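Local coordinates for protein peroxin 22 (Pichia angusta, PDB 5NKZ) that binds the ubiquitin-conjugating enzyme Pex4p through its soluble domain and is probably involved in peroxisome biogenesis, at residues Ser31-Val35 and Ser99-Ile104; Leu36-Leu41 and Pro61-Lys65; Glu87-Phe91 and Leu106-Met111. All blocks are in the same frame, centred on the assembly; numbering follows the deposited sequence.

Interaction 1 of 3, residues Ser31-Val35 and Ser99-Ile104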
loop_
_atom_site.group_PDB
_atom_site.type_symbol
_atom_site.label_atom_id
_atom_site.label_comp_id
_atom_site.label_asym_id
_atom_site.label_seq_id
_atom_site.Cartn_x
_atom_site.Cartn_y
_atom_site.Cartn_z
ATOM N N SER C 31 18.781 -2.939 0.073
ATOM C CA SER C 31 17.524 -3.057 0.921
ATOM C C SER C 31 17.630 -3.924 2.167
ATOM O O SER C 31 17.875 -5.088 2.031
ATOM C CB SER C 31 16.374 -3.622 0.071
ATOM O OG SER C 31 15.889 -2.646 -0.831
ATOM N N VAL C 32 17.436 -3.379 3.360
ATOM C CA VAL C 32 17.623 -4.152 4.579
ATOM C C VAL C 32 16.438 -3.948 5.521
ATOM O O VAL C 32 15.991 -2.804 5.756
ATOM C CB VAL C 32 18.957 -3.763 5.312
ATOM C CG1 VAL C 32 19.197 -4.598 6.592
ATOM C CG2 VAL C 32 20.131 -3.779 4.346
ATOM N N SER C 33 15.928 -5.067 6.039
ATOM C CA SER C 33 14.932 -5.038 7.104
ATOM C C SER C 33 15.637 -5.338 8.416
ATOM O O SER C 33 16.292 -6.369 8.550
ATOM C CB SER C 33 13.777 -6.050 6.855
ATOM O OG SER C 33 12.887 -5.625 5.820
ATOM N N LEU C 34 15.493 -4.465 9.398
ATOM C CA LEU C 34 16.189 -4.655 10.652
ATOM C C LEU C 34 15.215 -4.839 11.773
ATOM O O LEU C 34 14.482 -3.903 12.085
ATOM C CB LEU C 34 17.074 -3.416 10.917
ATOM C CG LEU C 34 17.895 -3.364 12.214
ATOM C CD1 LEU C 34 18.738 -4.628 12.357
ATOM C CD2 LEU C 34 18.738 -2.096 12.216
ATOM N N VAL C 35 15.185 -6.004 12.396
ATOM C CA VAL C 35 14.250 -6.171 13.506
ATOM C C VAL C 35 15.004 -6.108 14.799
ATOM O O VAL C 35 15.948 -6.893 15.038
ATOM C CB VAL C 35 13.250 -7.403 13.408
ATOM C CG1 VAL C 35 13.071 -7.856 11.961
ATOM C CG2 VAL C 35 13.622 -8.600 14.295
ATOM N N SER C 99 12.674 -7.303 1.946
ATOM C CA SER C 99 13.971 -6.677 1.756
ATOM C C SER C 99 14.998 -7.719 1.299
ATOM O O SER C 99 14.879 -8.906 1.595
ATOM C CB SER C 99 14.414 -5.976 3.026
ATOM O OG SER C 99 13.615 -4.838 3.247
ATOM N N ASN C 100 15.977 -7.257 0.525
ATOM C CA ASN C 100 17.118 -8.077 0.078
ATOM C C ASN C 100 17.884 -8.713 1.240
ATOM O O ASN C 100 18.372 -9.834 1.098
ATOM C CB ASN C 100 18.128 -7.231 -0.692
ATOM C CG ASN C 100 17.608 -6.748 -2.040
ATOM O OD1 ASN C 100 16.487 -6.302 -2.177
ATOM N ND2 ASN C 100 18.446 -6.819 -3.040
ATOM N N ILE C 101 18.036 -7.978 2.355
ATOM C CA ILE C 101 18.765 -8.437 3.547
ATOM C C ILE C 101 17.849 -8.400 4.762
ATOM O O ILE C 101 17.133 -7.419 4.978
ATOM C CB ILE C 101 20.061 -7.592 3.797
ATOM C CG1 ILE C 101 21.028 -7.676 2.580
ATOM C CG2 ILE C 101 20.793 -8.050 5.063
ATOM C CD1 ILE C 101 21.471 -6.335 2.006
ATOM N N ASN C 102 17.876 -9.443 5.569
ATOM C CA ASN C 102 16.917 -9.517 6.647
ATOM C C ASN C 102 17.679 -9.852 7.894
ATOM O O ASN C 102 18.167 -10.958 8.035
ATOM C CB ASN C 102 15.761 -10.524 6.345
ATOM C CG ASN C 102 14.816 -10.046 5.230
ATOM O OD1 ASN C 102 13.857 -9.291 5.486
ATOM N ND2 ASN C 102 15.080 -10.470 3.998
ATOM N N LEU C 103 17.819 -8.870 8.771
ATOM C CA LEU C 103 18.550 -9.023 10.017
ATOM C C LEU C 103 17.596 -9.149 11.168
ATOM O O LEU C 103 16.795 -8.238 11.422
ATOM C CB LEU C 103 19.435 -7.822 10.273
ATOM C CG LEU C 103 20.345 -7.438 9.131
ATOM C CD1 LEU C 103 20.973 -6.106 9.523
ATOM C CD2 LEU C 103 21.368 -8.544 8.878
ATOM N N ILE C 104 17.742 -10.252 11.894
ATOM C CA ILE C 104 16.836 -10.601 12.974
ATOM C C ILE C 104 17.484 -11.689 13.824
ATOM O O ILE C 104 17.915 -12.712 13.276
ATOM C CB ILE C 104 15.454 -11.070 12.384
ATOM C CG1 ILE C 104 14.620 -11.829 13.436
ATOM C CG2 ILE C 104 15.622 -11.909 11.100
ATOM C CD1 ILE C 104 13.129 -11.932 13.147
#
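Ser99, at the start of 99-104, makes a side-chain hydrogen bond. Its OG lies 2.8 Å from Ser33 OG, and either hydroxyl could be the donor. At Ile101 the backbone ladder starts: Ile101 N donates to Ser31 O at 2.9 Å, and Ile101 O accepts from Ser33 N at 2.8 Å. Ile101 CD1 also packs on Val32 CG2 at 3.7 Å. Strands 32-36 and 101-103 are parallel neighbours in the central sheet of an alpha/beta fold, and the axes of 32-35 and 101-103 approach to 4.7 Å at 8°. Asn102 lies on the same face as Ser33, where Leu94 of helix 87-97 touches both. Asn102 ND2 donates to Ser99 O at 2.9 Å and also to Asp122 O. Leu103 continues the ladder, with Leu103 N to Ser33 O and Val35 N to Leu103 O both at 2.9 Å. On the other face, Leu103 CD1 meets Val32 CG1 at 3.7 Å. Beyond it, Ile104 CG1 packs against Val35 CG2 at 3.5 Å.

Interaction 2 of 3, residues Leu36-Leu41 and Pro61-Lys65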
loop_
_atom_site.group_PDB
_atom_site.type_symbol
_atom_site.label_atom_id
_atom_site.label_comp_id
_atom_site.label_asym_id
_atom_site.label_seq_id
_atom_site.Cartn_x
_atom_site.Cartn_y
_atom_site.Cartn_z
ATOM N N LEU C 36 14.544 -5.163 15.621
ATOM C CA LEU C 36 15.146 -4.838 16.909
ATOM C C LEU C 36 14.227 -5.243 18.060
ATOM O O LEU C 36 13.161 -4.674 18.229
ATOM C CB LEU C 36 15.451 -3.329 16.997
ATOM C CG LEU C 36 16.334 -2.735 15.883
ATOM C CD1 LEU C 36 16.407 -1.213 15.963
ATOM C CD2 LEU C 36 17.708 -3.382 15.901
ATOM N N THR C 37 14.642 -6.251 18.816
ATOM C CA THR C 37 14.203 -6.430 20.198
ATOM C C THR C 37 14.960 -5.459 21.113
ATOM O O THR C 37 15.974 -4.919 20.734
ATOM C CB THR C 37 14.507 -7.866 20.683
ATOM O OG1 THR C 37 15.915 -8.141 20.545
ATOM C CG2 THR C 37 13.736 -8.873 19.875
ATOM N N GLN C 38 14.437 -5.262 22.326
ATOM C CA GLN C 38 15.175 -4.707 23.469
ATOM C C GLN C 38 16.690 -4.970 23.446
ATOM O O GLN C 38 17.475 -4.035 23.496
ATOM C CB GLN C 38 14.574 -5.287 24.757
ATOM C CG GLN C 38 13.383 -4.506 25.242
ATOM C CD GLN C 38 13.696 -3.564 26.395
ATOM O OE1 GLN C 38 14.816 -3.040 26.518
ATOM N NE2 GLN C 38 12.694 -3.334 27.249
ATOM N N LYS C 39 17.089 -6.223 23.282
ATOM C CA LYS C 39 18.480 -6.623 23.358
ATOM C C LYS C 39 19.183 -6.182 22.106
ATOM O O LYS C 39 20.184 -5.508 22.170
ATOM C CB LYS C 39 18.621 -8.135 23.530
ATOM C CG LYS C 39 18.117 -8.639 24.890
ATOM C CD LYS C 39 16.594 -8.855 24.944
ATOM C CE LYS C 39 16.136 -10.037 25.804
ATOM N NZ LYS C 39 15.063 -10.783 25.075
ATOM N N ASP C 40 18.637 -6.504 20.950
ATOM C CA ASP C 40 19.267 -6.098 19.679
ATOM C C ASP C 40 19.584 -4.600 19.583
ATOM O O ASP C 40 20.508 -4.197 18.906
ATOM C CB ASP C 40 18.369 -6.511 18.524
ATOM C CG ASP C 40 18.306 -8.022 18.351
ATOM O OD1 ASP C 40 19.385 -8.670 18.328
ATOM O OD2 ASP C 40 17.174 -8.562 18.237
ATOM N N LEU C 41 18.803 -3.810 20.301
ATOM C CA LEU C 41 18.850 -2.336 20.329
ATOM C C LEU C 41 20.216 -1.663 20.538
ATOM O O LEU C 41 20.403 -0.522 20.120
ATOM C CB LEU C 41 17.880 -1.860 21.427
ATOM C CG LEU C 41 17.133 -0.546 21.307
ATOM C CD1 LEU C 41 15.715 -0.700 21.843
ATOM C CD2 LEU C 41 17.865 0.529 22.079
ATOM N N PRO C 61 7.291 -5.855 20.013
ATOM C CA PRO C 61 6.326 -5.248 20.937
ATOM C C PRO C 61 6.998 -4.649 22.173
ATOM O O PRO C 61 6.553 -3.616 22.656
ATOM C CB PRO C 61 5.430 -6.426 21.349
ATOM C CG PRO C 61 5.556 -7.414 20.258
ATOM C CD PRO C 61 6.892 -7.224 19.633
ATOM N N SER C 62 8.058 -5.295 22.661
ATOM C CA SER C 62 8.818 -4.826 23.844
ATOM C C SER C 62 9.343 -3.405 23.698
ATOM O O SER C 62 9.457 -2.705 24.691
ATOM C CB SER C 62 10.024 -5.726 24.134
ATOM O OG SER C 62 11.096 -5.396 23.258
ATOM N N VAL C 63 9.675 -3.007 22.470
ATOM C CA VAL C 63 10.200 -1.672 22.180
ATOM C C VAL C 63 9.105 -0.726 21.689
ATOM O O VAL C 63 8.570 -0.925 20.596
ATOM C CB VAL C 63 11.298 -1.742 21.094
ATOM C CG1 VAL C 63 11.889 -0.365 20.821
ATOM C CG2 VAL C 63 12.364 -2.760 21.496
ATOM N N ASP C 64 8.805 0.303 22.485
ATOM C CA ASP C 64 7.870 1.356 22.086
ATOM C C ASP C 64 8.456 2.250 20.995
ATOM O O ASP C 64 9.599 2.686 21.082
ATOM C CB ASP C 64 7.482 2.229 23.280
ATOM C CG ASP C 64 6.532 3.371 22.886
ATOM O OD1 ASP C 64 5.311 3.116 22.742
ATOM O OD2 ASP C 64 7.012 4.521 22.698
ATOM N N LYS C 65 7.661 2.541 19.982
ATOM C CA LYS C 65 8.134 3.300 18.840
ATOM C C LYS C 65 8.496 4.702 19.248
ATOM O O LYS C 65 9.601 5.139 18.972
ATOM C CB LYS C 65 7.109 3.309 17.687
ATOM C CG LYS C 65 7.589 3.888 16.343
ATOM C CD LYS C 65 6.478 4.566 15.580
ATOM C CE LYS C 65 6.918 5.205 14.270
ATOM N NZ LYS C 65 6.947 4.155 13.245
#
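One methyl group, Val63 CG2, is the valine atom nearest to each of four residues of 36-41. Both segments lie mainly in the connections that follow two parallel neighbours in the sheet, strands 32-36 and 55-59. The contact therefore joins two strand-to-helix connections at the C-terminal edge of an alpha/beta sheet. Val63 CG2 lies 3.9 Å from Leu36 O, 3.8 Å from Thr37 C and 3.4 Å from Gln38 N. It also packs on Leu41 CD1 at 3.9 Å. Phe68 of helix 65-71 touches both Val63 and Leu36, so the valine is buried between the loop and that helix. The area shared is small, 193 Å² over both sides.

The loop 36-41 is held in shape by its own bonds. Thr37 OG1 accepts from Asp40 N at 3.2 Å, which makes an ST motif, and donates to Asp40 OD2 at 2.7 Å. Asp40 OD1 is bound elsewhere, by Asn127 and Thr105. Leu41 N donates to Thr37 O at 3.1 Å and only weakly to Gln38 O at 3.5 Å, where the 3-10 segment begins. Just past Val63, Asp64 N-caps helix 65-71, its OD2 accepting from Glu67 N. Across the segments the one hydrogen bond is weak: Gln38 N to Ser62 OG at 3.5 Å. The same hydroxyl oxygen, Ser62 OG, lies 3.2 Å from Gln38 CG.

Interaction 3 of 3, residues Glu87-Phe91 and Leu106-Met111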
loop_
_atom_site.group_PDB
_atom_site.type_symbol
_atom_site.label_atom_id
_atom_site.label_comp_id
_atom_site.label_asym_id
_atom_site.label_seq_id
_atom_site.Cartn_x
_atom_site.Cartn_y
_atom_site.Cartn_z
ATOM N N GLU C 87 4.793 -10.894 18.215
ATOM C CA GLU C 87 5.945 -11.478 17.532
ATOM C C GLU C 87 5.625 -12.044 16.135
ATOM O O GLU C 87 6.391 -11.843 15.188
ATOM C CB GLU C 87 6.577 -12.559 18.396
ATOM C CG GLU C 87 7.432 -11.952 19.489
ATOM C CD GLU C 87 8.199 -12.979 20.280
ATOM O OE1 GLU C 87 9.132 -12.573 21.016
ATOM O OE2 GLU C 87 7.870 -14.184 20.192
ATOM N N GLU C 88 4.486 -12.721 16.006
ATOM C CA GLU C 88 4.076 -13.280 14.726
ATOM C C GLU C 88 4.083 -12.192 13.660
ATOM O O GLU C 88 4.676 -12.355 12.586
ATOM C CB GLU C 88 2.688 -13.897 14.827
ATOM C CG GLU C 88 2.411 -14.868 13.690
ATOM C CD GLU C 88 0.980 -15.344 13.647
ATOM O OE1 GLU C 88 0.541 -15.768 12.550
ATOM O OE2 GLU C 88 0.309 -15.312 14.709
ATOM N N SER C 89 3.472 -11.051 13.983
ATOM C CA SER C 89 3.403 -9.944 13.032
ATOM C C SER C 89 4.731 -9.615 12.387
ATOM O O SER C 89 4.746 -9.152 11.240
ATOM C CB SER C 89 2.861 -8.689 13.685
ATOM O OG SER C 89 1.756 -9.026 14.475
ATOM N N ILE C 90 5.841 -9.836 13.121
ATOM C CA ILE C 90 7.190 -9.536 12.608
ATOM C C ILE C 90 7.338 -10.168 11.240
ATOM O O ILE C 90 7.592 -9.475 10.253
ATOM C CB ILE C 90 8.304 -10.012 13.565
ATOM C CG1 ILE C 90 8.312 -9.165 14.844
ATOM C CG2 ILE C 90 9.688 -9.947 12.913
ATOM C CD1 ILE C 90 8.968 -9.893 16.015
ATOM N N PHE C 91 7.084 -11.477 11.191
ATOM C CA PHE C 91 7.327 -12.285 9.988
ATOM C C PHE C 91 6.432 -11.832 8.845
ATOM O O PHE C 91 6.872 -11.784 7.708
ATOM C CB PHE C 91 7.131 -13.771 10.274
ATOM C CG PHE C 91 7.859 -14.242 11.500
ATOM C CD1 PHE C 91 9.242 -14.411 11.475
ATOM C CD2 PHE C 91 7.171 -14.487 12.696
ATOM C CE1 PHE C 91 9.922 -14.835 12.596
ATOM C CE2 PHE C 91 7.862 -14.913 13.834
ATOM C CZ PHE C 91 9.241 -15.089 13.778
ATOM N N LEU C 106 16.566 -14.471 15.884
ATOM C CA LEU C 106 15.403 -15.272 16.256
ATOM C C LEU C 106 15.528 -15.736 17.697
ATOM O O LEU C 106 14.525 -15.793 18.403
ATOM C CB LEU C 106 15.227 -16.474 15.323
ATOM C CG LEU C 106 14.983 -16.166 13.835
ATOM C CD1 LEU C 106 15.316 -17.341 12.915
ATOM C CD2 LEU C 106 13.559 -15.726 13.622
ATOM N N GLY C 107 16.757 -16.035 18.139
ATOM C CA GLY C 107 17.052 -16.377 19.536
ATOM C C GLY C 107 16.600 -15.381 20.594
ATOM O O GLY C 107 16.487 -15.736 21.770
ATOM N N ASN C 108 16.362 -14.128 20.195
ATOM C CA ASN C 108 15.857 -13.094 21.115
ATOM C C ASN C 108 14.345 -12.959 21.159
ATOM O O ASN C 108 13.845 -12.054 21.816
ATOM C CB ASN C 108 16.454 -11.737 20.757
ATOM C CG ASN C 108 17.925 -11.644 21.068
ATOM O OD1 ASN C 108 18.629 -10.788 20.514
ATOM N ND2 ASN C 108 18.411 -12.510 21.956
ATOM N N LEU C 109 13.626 -13.834 20.461
ATOM C CA LEU C 109 12.171 -13.884 20.576
ATOM C C LEU C 109 11.764 -14.778 21.757
ATOM O O LEU C 109 12.557 -15.592 22.200
ATOM C CB LEU C 109 11.554 -14.352 19.241
ATOM C CG LEU C 109 11.402 -13.361 18.053
ATOM C CD1 LEU C 109 12.432 -12.234 18.053
ATOM C CD2 LEU C 109 11.435 -14.058 16.704
ATOM N N GLU C 110 10.550 -14.573 22.263
ATOM C CA GLU C 110 9.934 -15.418 23.289
ATOM C C GLU C 110 9.316 -16.670 22.660
ATOM O O GLU C 110 9.429 -17.741 23.218
ATOM C CB GLU C 110 8.912 -14.671 24.160
ATOM C CG GLU C 110 9.188 -13.166 24.288
ATOM C CD GLU C 110 8.829 -12.519 25.616
ATOM O OE1 GLU C 110 8.149 -13.135 26.477
ATOM O OE2 GLU C 110 9.261 -11.355 25.781
ATOM N N MET C 111 8.696 -16.538 21.491
ATOM C CA MET C 111 8.349 -17.673 20.631
ATOM C C MET C 111 9.582 -18.506 20.222
ATOM O O MET C 111 10.658 -17.985 20.011
ATOM C CB MET C 111 7.678 -17.108 19.379
ATOM C CG MET C 111 7.188 -18.067 18.319
ATOM S SD MET C 111 6.872 -17.205 16.758
ATOM C CE MET C 111 5.477 -16.132 17.139
#
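Glu87 reaches over the backbone of Leu109, Glu110 and Met111 and binds it with its carboxylate. The contact joins the N-terminal part of helix 87-97 to the loop after strand 101-103, within the alpha/beta fold. Glu110 N donates to Glu87 OE1, and Met111 N to Glu87 OE2, each at 2.8 Å. Two successive amides thus share one carboxylate. Both its oxygens are engaged by the backbone of a loop with no regular helix or strand. Glu87 OE1 is also hydrogen-bonded to His60 NE2, which links the contact to the residue that follows strand 55-59.

One helical turn on, Phe91 supplies the apolar half of the contact. Leu106 CD2 lies at the edge of its ring, near the ring plane, 3.9 Å from Phe91 CE1. Leu109 CD2 packs on Phe91 CZ at 3.8 Å. Met111 makes a Met-aromatic contact, with its sulfur 5.1 Å from the ring centroid in an oblique position. Next to this part of the helix lies the Pex4p chain, where an acidic side chain bonds Ser89 OG. Met111 extends toward the helix: its CE is 3.7 Å from Glu88 N, and its SD is 3.8 Å from Phe91 CE2.

Interaction 1 lies in the central sheet. Interaction 2 joins two loops past the strand ends, and interaction 3 joins helix 87-97 to the loop after strand 101-103. Strand 32-36 runs from interaction 1 straight into interaction 2, whose centre is about 15 Å away. Val35 O and Asp40 OD2 are 3.8 Å apart at that junction. Interactions 1 and 3 have centres about 14 Å apart and meet through Ile90. Its CG2 lies 4.0 Å from Ile104 CD1 and 4.1 Å from Val35 CG1. Interactions 2 and 3 are nearest, with centres about 11 Å apart. There Thr37 CG2 packs on Leu109 CD1 at 4.0 Å, and Thr37 OG1 lies 3.6 Å from Asn108 CB.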